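PDB 6JWS: 7,8-dihydro-6-hydroxymethylpterin pyrophosphokinase-dihydropteroate synthase from Plasmodium falciparum, which probably catalyses two consecutive steps of folate biosynthesis, pyrophosphorylation of 6-hydroxymethyl-7,8-dihydropterin by ATP and condensation of the product with 4-aminobenzoate to dihydropteroate. Local coordinates for residues B[128-131]-B[132-136]. The protein carries 1 engineered substitution. Sequence-based numbering, arbitrary orientation.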
loop_
_atom_site.group_PDB
_atom_site.type_symbol
_atom_site.label_atom_id
_atom_site.label_comp_id
_atom_site.label_asym_id
_atom_site.label_seq_id
_atom_site.Cartn_x
_atom_site.Cartn_y
_atom_site.Cartn_z
ATOM N N ASN B 128 -6.954 12.728 53.406
ATOM C CA ASN B 128 -5.794 11.879 53.168
ATOM C C ASN B 128 -6.083 10.964 51.979
ATOM O O ASN B 128 -7.226 10.858 51.532
ATOM C CB ASN B 128 -5.381 11.085 54.416
ATOM C CG ASN B 128 -6.511 10.270 55.022
ATOM O OD1 ASN B 128 -7.116 9.419 54.367
ATOM N ND2 ASN B 128 -6.804 10.525 56.288
ATOM N N VAL B 129 -5.038 10.274 51.507
ATOM C CA VAL B 129 -5.135 9.428 50.327
ATOM C C VAL B 129 -6.210 8.356 50.519
ATOM O O VAL B 129 -7.131 8.271 49.705
ATOM C CB VAL B 129 -3.777 8.820 49.926
ATOM C CG1 VAL B 129 -3.901 7.993 48.653
ATOM C CG2 VAL B 129 -2.701 9.887 49.759
ATOM N N GLU B 130 -6.094 7.551 51.589
ATOM C CA GLU B 130 -7.000 6.426 51.795
ATOM C C GLU B 130 -8.460 6.880 51.838
ATOM O O GLU B 130 -9.311 6.258 51.202
ATOM C CB GLU B 130 -6.597 5.544 52.983
ATOM C CG GLU B 130 -7.431 4.264 53.115
ATOM C CD GLU B 130 -7.532 3.279 51.943
ATOM O OE1 GLU B 130 -7.430 3.704 50.761
ATOM O OE2 GLU B 130 -7.738 2.067 52.210
ATOM N N ASN B 131 -8.740 7.970 52.568
ATOM C CA ASN B 131 -10.099 8.481 52.686
ATOM C C ASN B 131 -10.607 8.942 51.321
ATOM O O ASN B 131 -11.771 8.716 50.982
ATOM C CB ASN B 131 -10.225 9.587 53.738
ATOM C CG ASN B 131 -10.507 9.065 55.134
ATOM O OD1 ASN B 131 -11.660 9.022 55.555
ATOM N ND2 ASN B 131 -9.472 8.665 55.856
ATOM N N TYR B 132 -9.711 9.573 50.545
ATOM C CA TYR B 132 -10.026 10.018 49.197
ATOM C C TYR B 132 -10.474 8.835 48.338
ATOM O O TYR B 132 -11.537 8.886 47.714
ATOM C CB TYR B 132 -8.848 10.772 48.574
ATOM C CG TYR B 132 -9.035 11.043 47.104
ATOM C CD1 TYR B 132 -9.805 12.113 46.670
ATOM C CD2 TYR B 132 -8.484 10.198 46.148
ATOM C CE1 TYR B 132 -10.012 12.344 45.319
ATOM C CE2 TYR B 132 -8.683 10.414 44.793
ATOM C CZ TYR B 132 -9.441 11.496 44.381
ATOM O OH TYR B 132 -9.642 11.716 43.054
ATOM N N LEU B 133 -9.673 7.762 48.332
ATOM C CA LEU B 133 -9.917 6.628 47.448
ATOM C C LEU B 133 -11.240 5.940 47.787
ATOM O O LEU B 133 -11.963 5.529 46.876
ATOM C CB LEU B 133 -8.736 5.653 47.492
ATOM C CG LEU B 133 -7.420 6.209 46.942
ATOM C CD1 LEU B 133 -6.237 5.376 47.409
ATOM C CD2 LEU B 133 -7.454 6.297 45.417
ATOM N N LEU B 134 -11.575 5.875 49.088
ATOM C CA LEU B 134 -12.836 5.285 49.532
ATOM C C LEU B 134 -14.023 6.138 49.078
ATOM O O LEU B 134 -15.008 5.604 48.566
ATOM C CB LEU B 134 -12.815 5.075 51.052
ATOM C CG LEU B 134 -11.765 4.083 51.569
ATOM C CD1 LEU B 134 -11.494 4.286 53.055
ATOM C CD2 LEU B 134 -12.157 2.632 51.274
ATOM N N GLU B 135 -13.919 7.465 49.227
ATOM C CA GLU B 135 -15.017 8.342 48.830
ATOM C C GLU B 135 -15.257 8.251 47.317
ATOM O O GLU B 135 -16.402 8.133 46.875
ATOM C CB GLU B 135 -14.786 9.787 49.280
ATOM C CG GLU B 135 -14.569 9.953 50.774
ATOM C CD GLU B 135 -15.807 9.943 51.660
ATOM O OE1 GLU B 135 -16.926 9.785 51.131
ATOM O OE2 GLU B 135 -15.645 10.112 52.888
ATOM N N CYS B 136 -14.174 8.265 46.521
ATOM C CA CYS B 136 -14.305 8.157 45.071
ATOM C C CYS B 136 -14.901 6.797 44.697
ATOM O O CYS B 136 -15.800 6.713 43.850
ATOM C CB CYS B 136 -12.986 8.418 44.336
ATOM S SG CYS B 136 -12.266 10.061 44.641
#
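Asn128 meets Tyr132 through its backbone carbonyl: Tyr132 N donates to Asn128 O at 3.0 Å, the first i to i+4 bond of the helix. The side chain of Asn128 turns back over the same end as the N-cap. Its OD1 accepts from Asn131 N at 2.8 Å, and a second donor, Asn131 ND2, reaches that oxygen at 2.9 Å in the carbonyl plane, on a lone pair. Two bonds thus grip one oxygen and tie the amide of Asn131 to the cap. Val129 carries the next bond of the series, its O accepting from Leu133 N, while CG1 lies 3.7 Å from Leu133 CD1, the two side chains lying side by side and pointing the same way. This is a capped first turn, here beginning helix 129-148 on the surface of the HPPK part of the enzyme. Glu130 O accepts from Leu134 N at 3.1 Å. The side chain of Glu130 bends at chi2 (56°), which brings OE1 back to 3.9 Å from Leu133 CD1, the two side chains crossing nearly at right angles. Asn131 O takes Glu135 N, and Glu135 CG, set beside its own backbone N by chi1 (-57°), lies 3.1 Å from Asn131 O. Inward, Tyr132 buries its ring against Ser317 of strand 316-318, a member of the ATP pocket, and its OH bonds to Pro319 O; Cys136 SG sits 3.1 Å above one ring face, offset toward the rim.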